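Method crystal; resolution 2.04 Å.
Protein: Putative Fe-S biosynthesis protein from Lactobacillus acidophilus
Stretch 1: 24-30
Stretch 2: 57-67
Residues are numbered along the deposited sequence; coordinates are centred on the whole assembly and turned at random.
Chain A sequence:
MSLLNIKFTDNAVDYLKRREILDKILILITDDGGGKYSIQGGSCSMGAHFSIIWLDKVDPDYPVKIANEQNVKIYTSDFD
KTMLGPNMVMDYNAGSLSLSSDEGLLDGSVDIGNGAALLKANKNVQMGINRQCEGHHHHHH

Stretch 1, residues 24-30: KILILIT
Stretch 2 57-67: KVDPDYPVKIA

No hydrogen bond joins these two stretches; aliphatic side chains of a strand lie against a segment that is mostly loop and turn, and the contact centres on an aromatic ring. Residues 25-30 are extended, with phi from -80° to -146° and psi from 116° to 167°. The register sets Ile25 CA 6.1 Å from Lys57 CA, Ile27 CA 7.2 Å from Tyr62 CA, and Leu28 CA 8.9 Å from Ile66 CA, so it advances in the same direction along both, although stretch 2 turns and veers off.

Strand alternation turns the CA-to-CB bonds of Ile25, Ile27 and Ile29 toward stretch 2. Tyr62 (chi1 m, chi2 -82°) answers with its flat ring, which gives a methyl a broad apolar face. Ile27 (m, t) places CG2 over one face, 4.0 Å from the ring centroid and 20° off the normal, a CH-pi contact in which CG2 lies 3.8 Å from Tyr62 CG. Ile29 (p, t) brings CG2 obliquely to 3.5 Å from Tyr62 CE1. Branching at CB suits both isoleucines, because it supplies a methyl close to the backbone. Ile27 CD1 also reaches 4.1 Å from Asp59 CB, meeting the aspartate's carbon rather than its charge.

Tyr62 (phi/psi -135/74) is the last residue of a type I turn that begins at Asp59. Tyr62 N donates to Asp59 O at 2.8 Å, and Asp61 N to Asp59 OD1, also at 2.8 Å; Asp59 (chi1 t) thus braces the turn, and Pro60, at phi -56°, fits its second position.

Before the turn, Ile25 (m, m) packs CG1 3.7 Å from Lys57 C and CD1 4.2 Å from Val58 CG1. Lys57 offers its backbone, its CA-to-CB bond pointing away. After the turn, Ile66 (m, t) is met by Leu28 (t, p), whose CA-to-CB bond points sideways; Leu28 CD2 lies 4.1 Å from Ile66 CD1. Altogether 357 Å² is buried, both sides summed; Ile27, Leu28, Ile29 and Ile66 are buried, their apolar side chains needing no polar partner.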

# COMPACT_ATOMS: atom_id res chain seq x y z
N LYS A 24 2.38 -3.41 -10.58
CA LYS A 24 1.54 -2.23 -10.67
C LYS A 24 2.06 -1.03 -9.88
O LYS A 24 3.04 -1.11 -9.15
CB LYS A 24 0.14 -2.56 -10.16
CG LYS A 24 -0.55 -3.70 -10.88
CD LYS A 24 -0.99 -3.31 -12.27
CE LYS A 24 -1.87 -4.37 -12.88
NZ LYS A 24 -2.24 -4.00 -14.28
N ILE A 25 1.36 0.09 -10.05
CA ILE A 25 1.69 1.29 -9.29
C ILE A 25 1.04 1.02 -7.94
O ILE A 25 -0.18 0.83 -7.86
CB ILE A 25 1.07 2.55 -9.93
CG1 ILE A 25 1.62 2.75 -11.34
CG2 ILE A 25 1.32 3.76 -9.03
CD1 ILE A 25 3.15 2.84 -11.41
N LEU A 26 1.83 0.98 -6.89
CA LEU A 26 1.28 0.72 -5.56
C LEU A 26 1.29 1.98 -4.70
O LEU A 26 2.25 2.74 -4.71
CB LEU A 26 2.05 -0.39 -4.85
CG LEU A 26 2.08 -1.73 -5.58
CD1 LEU A 26 2.90 -2.72 -4.77
CD2 LEU A 26 0.64 -2.25 -5.78
N ILE A 27 0.21 2.17 -3.96
CA ILE A 27 0.07 3.32 -3.08
C ILE A 27 -0.22 2.84 -1.67
O ILE A 27 -1.25 2.22 -1.42
CB ILE A 27 -1.10 4.22 -3.55
CG1 ILE A 27 -0.83 4.74 -4.96
CG2 ILE A 27 -1.31 5.36 -2.55
CD1 ILE A 27 -2.02 5.44 -5.60
N LEU A 28 0.70 3.12 -0.76
CA LEU A 28 0.54 2.73 0.64
C LEU A 28 0.01 3.94 1.39
O LEU A 28 0.61 5.00 1.36
CB LEU A 28 1.88 2.29 1.23
CG LEU A 28 1.96 1.99 2.74
CD1 LEU A 28 1.00 0.86 3.10
CD2 LEU A 28 3.41 1.62 3.11
N ILE A 29 -1.13 3.79 2.04
CA ILE A 29 -1.71 4.91 2.77
C ILE A 29 -2.42 4.44 4.02
O ILE A 29 -2.67 3.25 4.21
CB ILE A 29 -2.72 5.66 1.91
CG1 ILE A 29 -3.83 4.71 1.48
CG2 ILE A 29 -2.02 6.25 0.69
CD1 ILE A 29 -4.99 5.39 0.83
N THR A 30 -2.73 5.40 4.89
CA THR A 30 -3.46 5.10 6.11
C THR A 30 -4.89 5.12 5.64
O THR A 30 -5.22 5.81 4.68
CB THR A 30 -3.30 6.20 7.18
OG1 THR A 30 -3.96 7.39 6.73
CG2 THR A 30 -1.84 6.51 7.44
N LYS A 57 -1.31 3.64 -13.52
CA LYS A 57 -0.53 4.84 -13.77
C LYS A 57 -0.42 5.59 -12.45
O LYS A 57 -1.21 5.36 -11.53
CB LYS A 57 -1.20 5.73 -14.83
CG LYS A 57 -1.13 5.15 -16.24
CD LYS A 57 -1.64 6.14 -17.30
CE LYS A 57 -0.54 7.07 -17.82
NZ LYS A 57 0.12 7.88 -16.74
N VAL A 58 0.57 6.46 -12.35
CA VAL A 58 0.79 7.22 -11.13
C VAL A 58 -0.35 8.20 -10.84
O VAL A 58 -0.98 8.74 -11.75
CB VAL A 58 2.11 8.02 -11.22
CG1 VAL A 58 3.29 7.05 -11.32
CG2 VAL A 58 2.07 8.93 -12.45
N ASP A 59 -0.62 8.40 -9.55
CA ASP A 59 -1.64 9.34 -9.11
C ASP A 59 -0.87 10.55 -8.56
O ASP A 59 -0.14 10.43 -7.58
CB ASP A 59 -2.48 8.73 -7.98
CG ASP A 59 -3.64 9.63 -7.54
OD1 ASP A 59 -3.52 10.87 -7.61
OD2 ASP A 59 -4.67 9.08 -7.12
N PRO A 60 -1.01 11.72 -9.20
CA PRO A 60 -0.30 12.92 -8.73
C PRO A 60 -0.56 13.30 -7.27
O PRO A 60 0.23 14.02 -6.67
CB PRO A 60 -0.73 14.00 -9.73
CG PRO A 60 -2.04 13.48 -10.29
CD PRO A 60 -1.77 12.01 -10.43
N ASP A 61 -1.66 12.82 -6.69
CA ASP A 61 -1.96 13.11 -5.29
C ASP A 61 -1.04 12.29 -4.37
O ASP A 61 -0.99 12.52 -3.16
CB ASP A 61 -3.41 12.78 -4.95
CG ASP A 61 -4.39 13.87 -5.39
OD1 ASP A 61 -3.94 14.88 -5.99
OD2 ASP A 61 -5.61 13.70 -5.14
N TYR A 62 -0.32 11.33 -4.95
CA TYR A 62 0.58 10.46 -4.18
C TYR A 62 1.90 10.35 -4.94
O TYR A 62 2.21 9.30 -5.51
CB TYR A 62 -0.05 9.08 -4.03
CG TYR A 62 -1.35 9.09 -3.27
CD1 TYR A 62 -1.37 9.11 -1.88
CD2 TYR A 62 -2.57 9.12 -3.94
CE1 TYR A 62 -2.57 9.17 -1.17
CE2 TYR A 62 -3.78 9.18 -3.24
CZ TYR A 62 -3.77 9.20 -1.86
OH TYR A 62 -4.95 9.27 -1.17
N PRO A 63 2.71 11.42 -4.93
CA PRO A 63 4.00 11.53 -5.60
C PRO A 63 5.25 11.04 -4.89
O PRO A 63 6.28 10.85 -5.53
CB PRO A 63 4.09 13.02 -5.87
CG PRO A 63 3.62 13.57 -4.56
CD PRO A 63 2.41 12.68 -4.21
N VAL A 64 5.17 10.87 -3.58
CA VAL A 64 6.33 10.45 -2.80
C VAL A 64 6.69 8.98 -2.96
O VAL A 64 5.91 8.09 -2.65
CB VAL A 64 6.12 10.76 -1.32
CG1 VAL A 64 7.42 10.48 -0.55
CG2 VAL A 64 5.68 12.20 -1.15
N LYS A 65 7.91 8.74 -3.43
CA LYS A 65 8.37 7.38 -3.64
C LYS A 65 8.92 6.76 -2.37
O LYS A 65 9.61 7.40 -1.59
CB LYS A 65 9.46 7.36 -4.72
CG LYS A 65 8.95 7.73 -6.10
CD LYS A 65 10.08 7.69 -7.12
CE LYS A 65 9.55 7.96 -8.53
NZ LYS A 65 10.66 8.03 -9.53
N ILE A 66 8.58 5.49 -2.17
CA ILE A 66 9.06 4.75 -1.03
C ILE A 66 10.15 3.89 -1.63
O ILE A 66 9.89 3.01 -2.45
CB ILE A 66 7.96 3.86 -0.41
CG1 ILE A 66 6.81 4.74 0.08
CG2 ILE A 66 8.53 3.08 0.76
CD1 ILE A 66 5.63 3.97 0.67
N ALA A 67 11.39 4.17 -1.23
CA ALA A 67 12.54 3.43 -1.74
C ALA A 67 12.51 1.96 -1.35
O ALA A 67 12.06 1.59 -0.27
CB ALA A 67 13.82 4.08 -1.24